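Local coordinates for T-lymphoma invasion and metastasis-inducing protein 1 (Homo sapiens, PDB 4K2P) that activates the GTPase Rac1 as a guanine nucleotide exchange factor and, through its PH-CC-Ex region, probably binds phosphoinositides and partner proteins, at residues V71-V76 with T122-H127; F101-Q106 with E110-A115; V223-L228 with H237-A242. The protein carries 5 engineered substitutions. All blocks are in the same frame, centred on the assembly; numbering follows the deposited sequence.

Contact 1: residues V71-V76 with T122-H127; sequences VENSIV and TAVARH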
loop_
_atom_site.group_PDB
_atom_site.type_symbol
_atom_site.label_atom_id
_atom_site.label_comp_id
_atom_site.label_asym_id
_atom_site.label_seq_id
_atom_site.Cartn_x
_atom_site.Cartn_y
_atom_site.Cartn_z
ATOM N N VAL A 71 -6.130 -7.624 -4.275
ATOM C CA VAL A 71 -5.647 -6.256 -4.104
ATOM C C VAL A 71 -6.502 -5.416 -3.163
ATOM O O VAL A 71 -6.382 -4.192 -3.163
ATOM C CB VAL A 71 -5.558 -5.516 -5.466
ATOM C CG1 VAL A 71 -4.658 -6.286 -6.419
ATOM C CG2 VAL A 71 -6.924 -5.313 -6.079
ATOM N N GLU A 72 -7.340 -6.059 -2.351
ATOM C CA GLU A 72 -8.069 -5.336 -1.308
ATOM C C GLU A 72 -7.058 -4.630 -0.416
ATOM O O GLU A 72 -6.021 -5.194 -0.097
ATOM C CB GLU A 72 -8.947 -6.272 -0.461
ATOM C CG GLU A 72 -10.397 -6.361 -0.919
ATOM C CD GLU A 72 -11.287 -7.205 -0.003
ATOM O OE1 GLU A 72 -11.107 -7.180 1.233
ATOM O OE2 GLU A 72 -12.178 -7.899 -0.534
ATOM N N ASN A 73 -7.344 -3.383 -0.068
ATOM C CA ASN A 73 -6.522 -2.606 0.862
ATOM C C ASN A 73 -5.086 -2.420 0.367
ATOM O O ASN A 73 -4.141 -2.391 1.150
ATOM C CB ASN A 73 -6.532 -3.251 2.255
ATOM C CG ASN A 73 -7.900 -3.191 2.912
ATOM O OD1 ASN A 73 -8.556 -2.149 2.914
ATOM N ND2 ASN A 73 -8.336 -4.306 3.471
ATOM N N SER A 74 -4.942 -2.265 -0.945
ATOM C CA SER A 74 -3.654 -2.003 -1.571
ATOM C C SER A 74 -3.373 -0.508 -1.718
ATOM O O SER A 74 -4.252 0.330 -1.524
ATOM C CB SER A 74 -3.593 -2.659 -2.949
ATOM O OG SER A 74 -3.581 -4.065 -2.839
ATOM N N ILE A 75 -2.130 -0.186 -2.049
ATOM C CA ILE A 75 -1.761 1.147 -2.490
ATOM C C ILE A 75 -1.093 1.009 -3.850
ATOM O O ILE A 75 -0.329 0.086 -4.083
ATOM C CB ILE A 75 -0.799 1.850 -1.500
ATOM C CG1 ILE A 75 -1.504 2.144 -0.173
ATOM C CG2 ILE A 75 -0.275 3.157 -2.092
ATOM C CD1 ILE A 75 -0.556 2.586 0.956
ATOM N N VAL A 76 -1.361 1.952 -4.740
ATOM C CA VAL A 76 -0.712 1.992 -6.030
ATOM C C VAL A 76 -0.052 3.360 -6.121
ATOM O O VAL A 76 -0.654 4.367 -5.749
ATOM C CB VAL A 76 -1.687 1.773 -7.207
ATOM C CG1 VAL A 76 -0.913 1.559 -8.496
ATOM C CG2 VAL A 76 -2.596 0.581 -6.944
ATOM N N THR A 122 -14.478 0.602 -2.872
ATOM C CA THR A 122 -15.719 -0.161 -2.871
ATOM C C THR A 122 -15.623 -1.330 -1.904
ATOM O O THR A 122 -16.596 -1.663 -1.240
ATOM C CB THR A 122 -16.071 -0.707 -4.287
ATOM O OG1 THR A 122 -16.256 0.381 -5.199
ATOM C CG2 THR A 122 -17.347 -1.535 -4.251
ATOM N N ALA A 123 -14.453 -1.952 -1.822
ATOM C CA ALA A 123 -14.271 -3.080 -0.920
ATOM C C ALA A 123 -14.395 -2.628 0.540
ATOM O O ALA A 123 -14.958 -3.340 1.372
ATOM C CB ALA A 123 -12.928 -3.746 -1.164
ATOM N N VAL A 124 -13.865 -1.446 0.846
ATOM C CA VAL A 124 -13.967 -0.885 2.187
ATOM C C VAL A 124 -15.430 -0.635 2.529
ATOM O O VAL A 124 -15.874 -0.913 3.644
ATOM C CB VAL A 124 -13.163 0.430 2.312
ATOM C CG1 VAL A 124 -13.438 1.125 3.640
ATOM C CG2 VAL A 124 -11.678 0.155 2.171
ATOM N N ALA A 125 -16.189 -0.143 1.555
ATOM C CA ALA A 125 -17.602 0.153 1.776
ATOM C C ALA A 125 -18.386 -1.133 2.009
ATOM O O ALA A 125 -19.294 -1.174 2.836
ATOM C CB ALA A 125 -18.173 0.925 0.607
ATOM N N ARG A 126 -18.019 -2.182 1.277
ATOM C CA ARG A 126 -18.650 -3.491 1.410
ATOM C C ARG A 126 -18.485 -3.986 2.841
ATOM O O ARG A 126 -19.415 -4.500 3.465
ATOM C CB ARG A 126 -18.011 -4.491 0.440
ATOM C CG ARG A 126 -18.729 -5.833 0.329
ATOM C CD ARG A 126 -17.951 -6.827 -0.547
ATOM N NE ARG A 126 -17.373 -6.202 -1.741
ATOM C CZ ARG A 126 -16.137 -6.420 -2.198
ATOM N NH1 ARG A 126 -15.323 -7.276 -1.588
ATOM N NH2 ARG A 126 -15.709 -5.790 -3.287
ATOM N N HIS A 127 -17.274 -3.800 3.347
ATOM C CA HIS A 127 -16.884 -4.228 4.682
ATOM C C HIS A 127 -17.707 -3.533 5.766
ATOM O O HIS A 127 -17.986 -4.123 6.810
ATOM C CB HIS A 127 -15.386 -3.955 4.878
ATOM C CG HIS A 127 -14.821 -4.507 6.149
ATOM N ND1 HIS A 127 -14.891 -3.835 7.351
ATOM C CD2 HIS A 127 -14.152 -5.657 6.401
ATOM C CE1 HIS A 127 -14.307 -4.555 8.292
ATOM N NE2 HIS A 127 -13.850 -5.665 7.742
#
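E72 reaches helix residues A123 and R126 with a side chain extended beyond CG (chi2 -175°), while R126 bends at chi3 (-41°) and turns its guanidinium so that NH1 meets the carboxylate. The stem of the glutamate does the apolar work, E72 CG lying 3.6 Å from A123 CB. E72 OE2 comes up to R126 NH1 at 3.4 Å, at the edge of the guanidinium and near its plane. This is a salt bridge whose hydrogen bond is weak, and the carboxylate and guanidinium planes stand 67° apart. A123 CA lies over one face of that guanidinium, offset toward its rim. N73, the next residue of the type II turn V71-S74, crosses V124 at about a right angle, N73 OD1 lying 4.0 Å from V124 CG2 and also taking a weak hydrogen bond from R194 NH1. S74 ties the turn to its start: S74 OG meets V71 O at 2.8 Å, from above the carbonyl plane. The turn leads into strand 75-78, where I75 pairs with S92, and it meets the C-terminal end of helix 106-128, the helix that closes a PH domain. V124 also packs on F195 and Y198 of helix 168-203 and on L136 of helix 133-161, so both long helices flank the contact.

Contact 2: residues F101-Q106 with E110-A115; sequences FQTTSQ and ENWITA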
loop_
_atom_site.group_PDB
_atom_site.type_symbol
_atom_site.label_atom_id
_atom_site.label_comp_id
_atom_site.label_asym_id
_atom_site.label_seq_id
_atom_site.Cartn_x
_atom_site.Cartn_y
_atom_site.Cartn_z
ATOM N N PHE A 101 4.311 -2.629 -12.668
ATOM C CA PHE A 101 3.547 -2.668 -13.901
ATOM C C PHE A 101 4.026 -1.541 -14.811
ATOM O O PHE A 101 4.291 -0.444 -14.328
ATOM C CB PHE A 101 2.053 -2.494 -13.637
ATOM C CG PHE A 101 1.462 -3.511 -12.715
ATOM C CD1 PHE A 101 0.946 -4.706 -13.203
ATOM C CD2 PHE A 101 1.373 -3.255 -11.361
ATOM C CE1 PHE A 101 0.376 -5.633 -12.348
ATOM C CE2 PHE A 101 0.802 -4.177 -10.503
ATOM C CZ PHE A 101 0.303 -5.367 -10.996
ATOM N N GLN A 102 4.139 -1.806 -16.113
ATOM C CA GLN A 102 4.440 -0.761 -17.088
ATOM C C GLN A 102 3.313 -0.669 -18.116
ATOM O O GLN A 102 2.915 -1.676 -18.716
ATOM C CB GLN A 102 5.769 -1.021 -17.802
ATOM C CG GLN A 102 6.200 0.127 -18.746
ATOM C CD GLN A 102 7.335 -0.255 -19.687
ATOM O OE1 GLN A 102 7.515 -1.426 -20.019
ATOM N NE2 GLN A 102 8.100 0.739 -20.125
ATOM N N THR A 103 2.809 0.547 -18.300
ATOM C CA THR A 103 1.801 0.843 -19.305
ATOM C C THR A 103 2.397 1.801 -20.368
ATOM O O THR A 103 3.621 1.928 -20.477
ATOM C CB THR A 103 0.536 1.424 -18.629
ATOM O OG1 THR A 103 -0.522 1.566 -19.583
ATOM C CG2 THR A 103 0.835 2.760 -17.968
ATOM N N THR A 104 1.541 2.464 -21.144
ATOM C CA THR A 104 1.940 3.093 -22.403
ATOM C C THR A 104 2.029 4.609 -22.348
ATOM O O THR A 104 2.630 5.221 -23.222
ATOM C CB THR A 104 0.946 2.732 -23.526
ATOM O OG1 THR A 104 -0.392 2.897 -23.038
ATOM C CG2 THR A 104 1.136 1.297 -23.973
ATOM N N SER A 105 1.416 5.216 -21.337
ATOM C CA SER A 105 1.391 6.670 -21.226
ATOM C C SER A 105 1.028 7.100 -19.821
ATOM O O SER A 105 0.613 6.290 -18.999
ATOM C CB SER A 105 0.394 7.279 -22.221
ATOM O OG SER A 105 -0.938 6.926 -21.888
ATOM N N GLN A 106 1.183 8.385 -19.548
ATOM C CA GLN A 106 0.846 8.931 -18.243
ATOM C C GLN A 106 -0.658 8.825 -18.003
ATOM O O GLN A 106 -1.105 8.542 -16.889
ATOM C CB GLN A 106 1.313 10.388 -18.140
ATOM C CG GLN A 106 1.001 11.051 -16.806
ATOM C CD GLN A 106 1.572 10.287 -15.628
ATOM O OE1 GLN A 106 2.596 9.614 -15.741
ATOM N NE2 GLN A 106 0.901 10.378 -14.491
ATOM N N GLU A 110 -2.494 6.741 -14.938
ATOM C CA GLU A 110 -3.418 7.367 -14.005
ATOM C C GLU A 110 -4.749 6.629 -13.999
ATOM O O GLU A 110 -5.405 6.543 -12.974
ATOM C CB GLU A 110 -3.646 8.837 -14.364
ATOM C CG GLU A 110 -2.511 9.770 -13.976
ATOM C CD GLU A 110 -2.603 11.125 -14.671
ATOM O OE1 GLU A 110 -3.563 11.342 -15.443
ATOM O OE2 GLU A 110 -1.720 11.979 -14.437
ATOM N N ASN A 111 -5.148 6.095 -15.145
ATOM C CA ASN A 111 -6.402 5.357 -15.224
ATOM C C ASN A 111 -6.342 4.045 -14.449
ATOM O O ASN A 111 -7.327 3.634 -13.846
ATOM C CB ASN A 111 -6.779 5.095 -16.681
ATOM C CG ASN A 111 -7.333 6.326 -17.363
ATOM O OD1 ASN A 111 -7.821 7.248 -16.705
ATOM N ND2 ASN A 111 -7.266 6.349 -18.691
ATOM N N TRP A 112 -5.187 3.388 -14.473
ATOM C CA TRP A 112 -5.001 2.150 -13.726
ATOM C C TRP A 112 -5.014 2.448 -12.227
ATOM O O TRP A 112 -5.620 1.712 -11.449
ATOM C CB TRP A 112 -3.696 1.457 -14.134
ATOM C CG TRP A 112 -3.860 0.491 -15.268
ATOM C CD1 TRP A 112 -3.431 0.646 -16.567
ATOM C CD2 TRP A 112 -4.511 -0.782 -15.214
ATOM N NE1 TRP A 112 -3.784 -0.460 -17.316
ATOM C CE2 TRP A 112 -4.442 -1.350 -16.506
ATOM C CE3 TRP A 112 -5.144 -1.501 -14.196
ATOM C CZ2 TRP A 112 -4.980 -2.599 -16.800
ATOM C CZ3 TRP A 112 -5.684 -2.739 -14.500
ATOM C CH2 TRP A 112 -5.594 -3.276 -15.785
ATOM N N ILE A 113 -4.363 3.535 -11.823
ATOM C CA ILE A 113 -4.323 3.897 -10.414
ATOM C C ILE A 113 -5.741 4.196 -9.938
ATOM O O ILE A 113 -6.151 3.759 -8.868
ATOM C CB ILE A 113 -3.397 5.107 -10.156
ATOM C CG1 ILE A 113 -1.938 4.680 -10.347
ATOM C CG2 ILE A 113 -3.593 5.643 -8.736
ATOM C CD1 ILE A 113 -0.926 5.775 -10.151
ATOM N N THR A 114 -6.496 4.902 -10.767
ATOM C CA THR A 114 -7.854 5.291 -10.433
ATOM C C THR A 114 -8.744 4.065 -10.301
ATOM O O THR A 114 -9.517 3.967 -9.357
ATOM C CB THR A 114 -8.422 6.244 -11.485
ATOM O OG1 THR A 114 -7.745 7.498 -11.382
ATOM C CG2 THR A 114 -9.913 6.484 -11.287
ATOM N N ALA A 115 -8.606 3.117 -11.221
ATOM C CA ALA A 115 -9.473 1.942 -11.238
ATOM C C ALA A 115 -9.201 1.038 -10.037
ATOM O O ALA A 115 -10.132 0.524 -9.418
ATOM C CB ALA A 115 -9.292 1.165 -12.528
#
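E110 meets Q106 twice, one helical turn on. E110 N donates to Q106 O at 3.0 Å, the first-turn bond of helix 106-128, and E110 CG comes close to both Q106 O and Q106 NE2. There Q106 NE2 gives a hydrogen bond to E110 OE2 that is nearly straight, 175° at the hydrogen. The carboxylate oxygen stays in the plane of the amide, yet the amide approaches it from above the carboxylate plane, and the two groups are turned 80° against each other. A bend at chi2 (56°) folds the glutamine back to make this possible. Further along, W112 has CD1 of its indole 4.3 Å from T103 OG1, a loose, oblique approach. T114 then turns back on the first residue: T114 OG1 and T114 N reach E110 O from opposite faces of the carbonyl plane, so that oxygen accepts two bonds. S105, the N-cap, holds the helix start through OG to E108 N. This is the start of the C-terminal helix of the PH fold, which follows the last strand, 98-102, and packs on its sheet: W112 touches L14 of strand 10-23, the ring of F89 in strand 88-92, and K10 by a cation-pi contact.

Contact 3: residues V223-L228 with H237-A242; sequences VAMGRL and HALVAA
Helix segments 223-228 and 237-241 cross steeply, 119° between their N-to-C directions and 10.8 Å between axes at closest approach, with A224 and L239 nearest each other by CA. L239 is the knob. With CG anti to its carbonyl carbon (chi1 -71°), the isobutyl group is carried into a hole formed by A224, M225, R227 and L228. Both methyls work. L239 CD1 presses on M225 CG at 3.4 Å, tighter than usual for two carbons, the two side chains crossing at a slant. L239 CD2 lies 3.9 Å from A224 CB, and L239 CD1 is equally close to that methyl, so the alanine forms the floor between the two branches. L228 comes from the other helix tip to tip with L239, L228 CD1 being 4.1 Å from L239 CD2. R227 completes the hole: R227 NH2 lies 4.2 Å from L239 CD2, passing at a slant. That guanidinium is held in place on its polar side, since NH1 donates to V28 O, while A224 O stands 3.8 Å above its plane, offset toward the rim. An alanine in place of L239 would probably leave the hole without its knob, opening a gap between A224, M225 and L228 and depriving the helix pair of most of its apolar contact. The surroundings are apolar too: L228 touches V28 and L20, L239 also touches V28, and M225 packs on A217 and F231. A single knob in a four-residue hole makes this a knob-into-hole packing of two successive short helices of the CC-Ex region, and through V28 and L20 it is seated on strands 27-30 and 10-23 of the PH sheet.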
loop_
_atom_site.group_PDB
_atom_site.type_symbol
_atom_site.label_atom_id
_atom_site.label_comp_id
_atom_site.label_asym_id
_atom_site.label_seq_id
_atom_site.Cartn_x
_atom_site.Cartn_y
_atom_site.Cartn_z
ATOM N N VAL A 223 15.896 1.101 8.472
ATOM C CA VAL A 223 16.921 0.069 8.393
ATOM C C VAL A 223 16.421 -1.049 7.483
ATOM O O VAL A 223 17.158 -1.527 6.625
ATOM C CB VAL A 223 17.288 -0.481 9.798
ATOM C CG1 VAL A 223 18.143 -1.736 9.700
ATOM C CG2 VAL A 223 18.026 0.580 10.608
ATOM N N ALA A 224 15.153 -1.431 7.633
ATOM C CA ALA A 224 14.585 -2.517 6.825
ATOM C C ALA A 224 14.485 -2.131 5.348
ATOM O O ALA A 224 14.743 -2.946 4.460
ATOM C CB ALA A 224 13.229 -2.910 7.357
ATOM N N MET A 225 14.115 -0.885 5.083
ATOM C CA MET A 225 14.042 -0.387 3.720
ATOM C C MET A 225 15.442 -0.389 3.094
ATOM O O MET A 225 15.601 -0.632 1.895
ATOM C CB MET A 225 13.438 1.020 3.684
ATOM C CG MET A 225 11.928 1.034 3.853
ATOM S SD MET A 225 11.130 2.623 3.500
ATOM C CE MET A 225 11.705 3.602 4.874
ATOM N N GLY A 226 16.456 -0.126 3.913
ATOM C CA GLY A 226 17.828 -0.147 3.445
ATOM C C GLY A 226 18.220 -1.551 3.023
ATOM O O GLY A 226 18.894 -1.750 2.011
ATOM N N ARG A 227 17.769 -2.532 3.795
ATOM C CA ARG A 227 18.038 -3.930 3.495
ATOM C C ARG A 227 17.383 -4.319 2.168
ATOM O O ARG A 227 17.954 -5.071 1.385
ATOM C CB ARG A 227 17.541 -4.815 4.640
ATOM C CG ARG A 227 17.598 -6.309 4.369
ATOM C CD ARG A 227 17.051 -7.100 5.552
ATOM N NE ARG A 227 15.689 -6.687 5.883
ATOM C CZ ARG A 227 14.621 -6.963 5.142
ATOM N NH1 ARG A 227 14.757 -7.645 4.007
ATOM N NH2 ARG A 227 13.421 -6.542 5.526
ATOM N N LEU A 228 16.185 -3.798 1.923
ATOM C CA LEU A 228 15.450 -4.089 0.698
ATOM C C LEU A 228 16.034 -3.405 -0.537
ATOM O O LEU A 228 15.791 -3.844 -1.660
ATOM C CB LEU A 228 13.991 -3.659 0.843
ATOM C CG LEU A 228 13.094 -4.473 1.759
ATOM C CD1 LEU A 228 11.754 -3.784 1.866
ATOM C CD2 LEU A 228 12.946 -5.885 1.232
ATOM N N HIS A 237 4.966 0.617 2.826
ATOM C CA HIS A 237 3.682 -0.054 2.940
ATOM C C HIS A 237 3.880 -1.546 3.086
ATOM O O HIS A 237 3.230 -2.163 3.906
ATOM C CB HIS A 237 2.780 0.219 1.740
ATOM C CG HIS A 237 1.425 -0.400 1.878
ATOM N ND1 HIS A 237 0.696 -0.873 0.809
ATOM C CD2 HIS A 237 0.673 -0.642 2.977
ATOM C CE1 HIS A 237 -0.447 -1.372 1.239
ATOM N NE2 HIS A 237 -0.483 -1.246 2.552
ATOM N N ALA A 238 4.769 -2.130 2.284
ATOM C CA ALA A 238 4.979 -3.574 2.328
ATOM C C ALA A 238 5.444 -4.012 3.720
ATOM O O ALA A 238 5.001 -5.033 4.239
ATOM C CB ALA A 238 5.986 -4.009 1.271
ATOM N N LEU A 239 6.339 -3.231 4.311
ATOM C CA LEU A 239 6.891 -3.548 5.621
ATOM C C LEU A 239 5.813 -3.461 6.699
ATOM O O LEU A 239 5.713 -4.324 7.565
ATOM C CB LEU A 239 8.057 -2.610 5.929
ATOM C CG LEU A 239 9.304 -2.872 5.089
ATOM C CD1 LEU A 239 10.242 -1.680 5.121
ATOM C CD2 LEU A 239 10.016 -4.123 5.580
ATOM N N VAL A 240 4.980 -2.433 6.619
ATOM C CA VAL A 240 3.921 -2.246 7.588
ATOM C C VAL A 240 2.864 -3.335 7.466
ATOM O O VAL A 240 2.410 -3.875 8.467
ATOM C CB VAL A 240 3.258 -0.861 7.434
ATOM C CG1 VAL A 240 1.963 -0.774 8.269
ATOM C CG2 VAL A 240 4.223 0.223 7.857
ATOM N N ALA A 241 2.478 -3.657 6.235
ATOM C CA ALA A 241 1.421 -4.630 5.990
ATOM C C ALA A 241 1.867 -6.014 6.423
ATOM O O ALA A 241 1.056 -6.825 6.869
ATOM C CB ALA A 241 1.017 -4.631 4.519
ATOM N N ALA A 242 3.162 -6.281 6.307
ATOM C CA ALA A 242 3.694 -7.594 6.660
ATOM C C ALA A 242 3.572 -7.869 8.167
ATOM O O ALA A 242 3.706 -9.011 8.608
ATOM C CB ALA A 242 5.138 -7.707 6.230
#

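In the fold
Contact 2 is nested within the chain loop that contact 1 closes, and contact 3 follows both. Contacts 1 and 2, with centres about 18 Å apart, both use helix 106-128 and reach the same antiparallel sheet; they touch where V76 CG1 packs on I113 CG1. Contact 3 lies on the far side of the chain's centre from contact 1, about 21 Å between centres, yet H237 packs against N73, S74 and I75. Contacts 2 and 3 are about 24 Å apart by centres and about 12 Å by nearest atoms. The closing helix of the PH domain takes part in contacts 1 and 2, at its end and near its start, while the last CC-Ex helices return to the same sheet, consistent with one compact unit.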